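Local coordinates for protein gene product PA4716 (Pseudomonas aeruginosa, PDB 1U0K) that is of unknown function but is a predicted epimerase of the PhzF family and may act as an isomerase, at residues E143-P157 / L169-N183. Numbering follows the deposited sequence.
Sequences EAFSLSANDLSGHPP and LPVTAEALGRARQVN
Asp151 CB packs against Ala175 CB at 3.7 Å, and Asp151 CG stays beside the same methyl. With CG set beside its own backbone N (chi1 -73°), the carboxylate reaches Arg178, whose NH2 stands at equal distance, 3.0 Å, from Asp151 OD1 and OD2; the pair with OD1 is a salt bridge, carboxylate and guanidinium planes standing 78° apart. OD1 also accepts the N-H of Ser148 from above the carboxylate plane. Arg178 gets to this point on a chain extended from CG to NE, and its NH1 pairs with Glu174 OE1 through a longer salt bridge whose hydrogen bond is weak, so one guanidinium links two acids.

Next to Asp151 along the chain, the backbone of Leu152 forms a single beta bridge with that of Val171: Thr172 N donates to Asp151 O, and Ser153 N to Pro170 O. Segment 169-183 begins on strand 166-170, which strand 196-201 flanks with backbone bonds to Leu169 and Val171, and Thr172 then N-caps the short helix 173-177, its OG1 taking Ala175 N.

Ser146 follows helix 135-144 in a Schellman motif, as its C' residue with positive phi. Ser146 OG donates to Arg180 O at 2.8 Å, in the carbonyl plane on a lone pair. The backbones of both segments add two bonds, Arg180 N to Phe145 O and Val182 N to Ala144 O. Gln181 CG lies 4.1 Å above one face of the Phe145 ring, offset toward the rim, while Gln181 NE2 bonds to Asn212 O.

Leu147 fills the middle: its CD2 meets Val171 CG1 at 3.8 Å, and CD1 rests against Ala175 O at 3.6 Å. Pro157 CG touches Leu169 CD1, also at 3.8 Å, and Tyr231 of helix 222-234 packs on Pro170.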
loop_
_atom_site.group_PDB
_atom_site.type_symbol
_atom_site.label_atom_id
_atom_site.label_comp_id
_atom_site.label_asym_id
_atom_site.label_seq_id
_atom_site.Cartn_x
_atom_site.Cartn_y
_atom_site.Cartn_z
ATOM N N GLU A 143 -17.646 -0.588 20.687
ATOM C CA GLU A 143 -16.589 0.156 21.374
ATOM C C GLU A 143 -15.175 -0.098 20.841
ATOM O O GLU A 143 -14.284 0.744 20.990
ATOM C CB GLU A 143 -16.666 -0.127 22.866
ATOM C CG GLU A 143 -17.920 0.472 23.489
ATOM C CD GLU A 143 -18.371 -0.244 24.744
ATOM O OE1 GLU A 143 -17.719 -1.231 25.125
ATOM O OE2 GLU A 143 -19.382 0.180 25.343
ATOM N N ALA A 144 -14.975 -1.247 20.206
ATOM C CA ALA A 144 -13.722 -1.544 19.529
ATOM C C ALA A 144 -13.538 -0.642 18.311
ATOM O O ALA A 144 -12.436 -0.517 17.797
ATOM C CB ALA A 144 -13.681 -3.009 19.116
ATOM N N PHE A 145 -14.631 -0.036 17.844
ATOM C CA PHE A 145 -14.596 0.948 16.767
ATOM C C PHE A 145 -14.968 2.364 17.249
ATOM O O PHE A 145 -15.446 3.182 16.465
ATOM C CB PHE A 145 -15.515 0.490 15.624
ATOM C CG PHE A 145 -14.930 -0.615 14.792
ATOM C CD1 PHE A 145 -15.088 -1.943 15.162
ATOM C CD2 PHE A 145 -14.207 -0.326 13.648
ATOM C CE1 PHE A 145 -14.533 -2.960 14.402
ATOM C CE2 PHE A 145 -13.654 -1.343 12.883
ATOM C CZ PHE A 145 -13.819 -2.658 13.262
ATOM N N SER A 146 -14.716 2.649 18.529
ATOM C CA SER A 146 -14.956 3.976 19.127
ATOM C C SER A 146 -16.427 4.423 19.091
ATOM O O SER A 146 -16.720 5.617 18.989
ATOM C CB SER A 146 -14.061 5.039 18.469
ATOM O OG SER A 146 -12.704 4.631 18.429
ATOM N N LEU A 147 -17.336 3.458 19.192
ATOM C CA LEU A 147 -18.780 3.700 19.184
ATOM C C LEU A 147 -19.378 3.237 20.512
ATOM O O LEU A 147 -18.688 2.624 21.320
ATOM C CB LEU A 147 -19.444 2.928 18.034
ATOM C CG LEU A 147 -19.531 3.568 16.645
ATOM C CD1 LEU A 147 -18.338 4.457 16.321
ATOM C CD2 LEU A 147 -19.691 2.483 15.585
ATOM N N SER A 148 -20.657 3.540 20.735
ATOM C CA SER A 148 -21.390 3.045 21.903
ATOM C C SER A 148 -22.479 2.066 21.467
ATOM O O SER A 148 -22.703 1.872 20.272
ATOM C CB SER A 148 -21.996 4.209 22.693
ATOM O OG SER A 148 -22.881 4.964 21.888
ATOM N N ALA A 149 -23.153 1.451 22.437
ATOM C CA ALA A 149 -24.207 0.473 22.158
ATOM C C ALA A 149 -25.431 1.108 21.494
ATOM O O ALA A 149 -26.168 0.425 20.779
ATOM C CB ALA A 149 -24.620 -0.249 23.438
ATOM N N ASN A 150 -25.649 2.401 21.746
ATOM C CA ASN A 150 -26.747 3.142 21.111
ATOM C C ASN A 150 -26.490 3.437 19.630
ATOM O O ASN A 150 -27.436 3.623 18.862
ATOM C CB ASN A 150 -27.078 4.446 21.869
ATOM C CG ASN A 150 -25.895 5.392 21.990
ATOM O OD1 ASN A 150 -25.261 5.479 23.044
ATOM N ND2 ASN A 150 -25.606 6.127 20.919
ATOM N N ASP A 151 -25.212 3.480 19.244
ATOM C CA ASP A 151 -24.815 3.666 17.843
ATOM C C ASP A 151 -25.155 2.472 16.954
ATOM O O ASP A 151 -25.143 2.591 15.730
ATOM C CB ASP A 151 -23.315 3.956 17.742
ATOM C CG ASP A 151 -22.961 5.348 18.204
ATOM O OD1 ASP A 151 -21.773 5.587 18.512
ATOM O OD2 ASP A 151 -23.798 6.272 18.278
ATOM N N LEU A 152 -25.448 1.329 17.569
ATOM C CA LEU A 152 -25.918 0.161 16.842
ATOM C C LEU A 152 -27.352 0.393 16.382
ATOM O O LEU A 152 -28.101 1.119 17.032
ATOM C CB LEU A 152 -25.846 -1.084 17.728
ATOM C CG LEU A 152 -24.453 -1.438 18.264
ATOM C CD1 LEU A 152 -24.545 -2.549 19.296
ATOM C CD2 LEU A 152 -23.524 -1.835 17.124
ATOM N N SER A 153 -27.717 -0.223 15.262
ATOM C CA SER A 153 -29.070 -0.146 14.720
ATOM C C SER A 153 -29.945 -1.229 15.310
ATOM O O SER A 153 -29.474 -2.074 16.072
ATOM C CB SER A 153 -29.043 -0.289 13.189
ATOM O OG SER A 153 -28.039 0.518 12.611
ATOM N N GLY A 154 -31.215 -1.229 14.920
ATOM C CA GLY A 154 -32.170 -2.189 15.437
ATOM C C GLY A 154 -32.186 -3.546 14.757
ATOM O O GLY A 154 -33.158 -4.302 14.901
ATOM N N HIS A 155 -31.124 -3.865 14.018
ATOM C CA HIS A 155 -31.045 -5.133 13.302
ATOM C C HIS A 155 -29.869 -5.914 13.829
ATOM O O HIS A 155 -28.861 -5.326 14.209
ATOM C CB HIS A 155 -30.902 -4.891 11.807
ATOM C CG HIS A 155 -31.889 -3.909 11.272
ATOM N ND1 HIS A 155 -33.202 -4.242 11.011
ATOM C CD2 HIS A 155 -31.767 -2.591 10.991
ATOM C CE1 HIS A 155 -33.837 -3.171 10.566
ATOM N NE2 HIS A 155 -32.990 -2.156 10.548
ATOM N N PRO A 156 -29.994 -7.234 13.859
ATOM C CA PRO A 156 -29.024 -8.056 14.578
ATOM C C PRO A 156 -27.677 -8.091 13.860
ATOM O O PRO A 156 -27.648 -8.375 12.660
ATOM C CB PRO A 156 -29.679 -9.442 14.589
ATOM C CG PRO A 156 -30.604 -9.450 13.399
ATOM C CD PRO A 156 -31.034 -8.043 13.200
ATOM N N PRO A 157 -26.585 -7.775 14.551
ATOM C CA PRO A 157 -25.272 -8.133 14.022
ATOM C C PRO A 157 -25.261 -9.625 13.751
ATOM O O PRO A 157 -25.784 -10.409 14.548
ATOM C CB PRO A 157 -24.318 -7.749 15.157
ATOM C CG PRO A 157 -25.023 -6.645 15.851
ATOM C CD PRO A 157 -26.472 -7.062 15.836
ATOM N N LEU A 169 -21.995 -5.495 11.218
ATOM C CA LEU A 169 -22.321 -4.734 12.419
ATOM C C LEU A 169 -23.133 -3.512 12.026
ATOM O O LEU A 169 -22.560 -2.501 11.656
ATOM C CB LEU A 169 -21.033 -4.293 13.120
ATOM C CG LEU A 169 -21.219 -3.772 14.546
ATOM C CD1 LEU A 169 -21.628 -4.898 15.484
ATOM C CD2 LEU A 169 -19.956 -3.090 15.026
ATOM N N PRO A 170 -24.466 -3.613 12.055
ATOM C CA PRO A 170 -25.313 -2.476 11.681
ATOM C C PRO A 170 -25.165 -1.301 12.646
ATOM O O PRO A 170 -25.386 -1.462 13.851
ATOM C CB PRO A 170 -26.723 -3.067 11.703
ATOM C CG PRO A 170 -26.533 -4.521 11.586
ATOM C CD PRO A 170 -25.272 -4.802 12.356
ATOM N N VAL A 171 -24.740 -0.162 12.116
ATOM C CA VAL A 171 -24.574 1.078 12.869
ATOM C C VAL A 171 -25.299 2.218 12.150
ATOM O O VAL A 171 -25.724 2.059 11.003
ATOM C CB VAL A 171 -23.081 1.441 13.049
ATOM C CG1 VAL A 171 -22.381 0.371 13.878
ATOM C CG2 VAL A 171 -22.375 1.627 11.705
ATOM N N THR A 172 -25.423 3.365 12.816
ATOM C CA THR A 172 -26.089 4.526 12.227
ATOM C C THR A 172 -25.154 5.227 11.255
ATOM O O THR A 172 -23.932 5.138 11.383
ATOM C CB THR A 172 -26.526 5.555 13.305
ATOM O OG1 THR A 172 -25.390 6.003 14.048
ATOM C CG2 THR A 172 -27.432 4.943 14.351
ATOM N N ALA A 173 -25.737 5.945 10.300
ATOM C CA ALA A 173 -24.962 6.750 9.358
ATOM C C ALA A 173 -23.995 7.693 10.073
ATOM O O ALA A 173 -22.867 7.893 9.626
ATOM C CB ALA A 173 -25.898 7.545 8.445
ATOM N N GLU A 174 -24.444 8.274 11.183
ATOM C CA GLU A 174 -23.628 9.203 11.958
ATOM C C GLU A 174 -22.436 8.482 12.585
ATOM O O GLU A 174 -21.312 8.976 12.544
ATOM C CB GLU A 174 -24.480 9.856 13.051
ATOM C CG GLU A 174 -23.815 11.017 13.786
ATOM C CD GLU A 174 -24.350 11.215 15.203
ATOM O OE1 GLU A 174 -24.629 10.208 15.898
ATOM O OE2 GLU A 174 -24.496 12.386 15.631
ATOM N N ALA A 175 -22.700 7.313 13.163
ATOM C CA ALA A 175 -21.670 6.489 13.799
ATOM C C ALA A 175 -20.605 6.010 12.805
ATOM O O ALA A 175 -19.433 5.894 13.153
ATOM C CB ALA A 175 -22.315 5.302 14.486
ATOM N N LEU A 176 -21.020 5.747 11.568
ATOM C CA LEU A 176 -20.127 5.199 10.548
ATOM C C LEU A 176 -18.990 6.156 10.203
ATOM O O LEU A 176 -17.866 5.723 9.949
ATOM C CB LEU A 176 -20.920 4.861 9.282
ATOM C CG LEU A 176 -20.172 4.109 8.175
ATOM C CD1 LEU A 176 -19.764 2.723 8.650
ATOM C CD2 LEU A 176 -21.027 4.021 6.926
ATOM N N GLY A 177 -19.289 7.454 10.195
ATOM C CA GLY A 177 -18.318 8.474 9.849
ATOM C C GLY A 177 -17.237 8.734 10.884
ATOM O O GLY A 177 -16.193 9.294 10.551
ATOM N N ARG A 178 -17.475 8.350 12.135
ATOM C CA ARG A 178 -16.482 8.558 13.193
ATOM C C ARG A 178 -15.894 7.253 13.743
ATOM O O ARG A 178 -15.277 7.248 14.810
ATOM C CB ARG A 178 -17.066 9.425 14.323
ATOM C CG ARG A 178 -18.251 8.844 15.086
ATOM C CD ARG A 178 -18.724 9.762 16.226
ATOM N NE ARG A 178 -19.727 9.133 17.084
ATOM C CZ ARG A 178 -21.013 8.994 16.772
ATOM N NH1 ARG A 178 -21.485 9.435 15.612
ATOM N NH2 ARG A 178 -21.841 8.404 17.624
ATOM N N ALA A 179 -16.059 6.158 13.000
ATOM C CA ALA A 179 -15.550 4.859 13.428
ATOM C C ALA A 179 -14.024 4.805 13.337
ATOM O O ALA A 179 -13.440 5.268 12.356
ATOM C CB ALA A 179 -16.169 3.749 12.597
ATOM N N ARG A 180 -13.394 4.254 14.374
ATOM C CA ARG A 180 -11.944 4.066 14.442
ATOM C C ARG A 180 -11.625 2.816 15.261
ATOM O O ARG A 180 -11.957 2.752 16.444
ATOM C CB ARG A 180 -11.268 5.268 15.111
ATOM C CG ARG A 180 -11.545 6.606 14.451
ATOM C CD ARG A 180 -10.737 7.773 15.024
ATOM N NE ARG A 180 -9.303 7.493 15.096
ATOM C CZ ARG A 180 -8.487 7.420 14.043
ATOM N NH1 ARG A 180 -8.940 7.611 12.805
ATOM N NH2 ARG A 180 -7.198 7.157 14.232
ATOM N N GLN A 181 -10.964 1.837 14.646
ATOM C CA GLN A 181 -10.579 0.615 15.355
ATOM C C GLN A 181 -9.498 0.894 16.408
ATOM O O GLN A 181 -8.412 1.363 16.075
ATOM C CB GLN A 181 -10.083 -0.449 14.371
ATOM C CG GLN A 181 -10.034 -1.851 14.961
ATOM C CD GLN A 181 -9.491 -2.871 13.986
ATOM O OE1 GLN A 181 -9.836 -2.850 12.805
ATOM N NE2 GLN A 181 -8.637 -3.765 14.473
ATOM N N VAL A 182 -9.808 0.603 17.671
ATOM C CA VAL A 182 -8.877 0.807 18.786
ATOM C C VAL A 182 -8.524 -0.473 19.570
ATOM O O VAL A 182 -7.644 -0.441 20.435
ATOM C CB VAL A 182 -9.415 1.876 19.776
ATOM C CG1 VAL A 182 -9.574 3.218 19.074
ATOM C CG2 VAL A 182 -10.730 1.441 20.420
ATOM N N ASN A 183 -9.195 -1.587 19.285
ATOM C CA ASN A 183 -8.895 -2.847 19.972
ATOM C C ASN A 183 -8.540 -3.965 19.004
ATOM O O ASN A 183 -8.909 -3.927 17.830
ATOM C CB ASN A 183 -10.077 -3.288 20.843
ATOM C CG ASN A 183 -10.391 -2.305 21.956
ATOM O OD1 ASN A 183 -11.551 -2.124 22.322
ATOM N ND2 ASN A 183 -9.357 -1.664 22.502
HETATM O O HOH W 1 -10.127 6.847 18.300
HETATM O O HOH W 2 -27.675 0.307 10.161
HETATM O O HOH W 3 -26.796 -3.510 15.179
#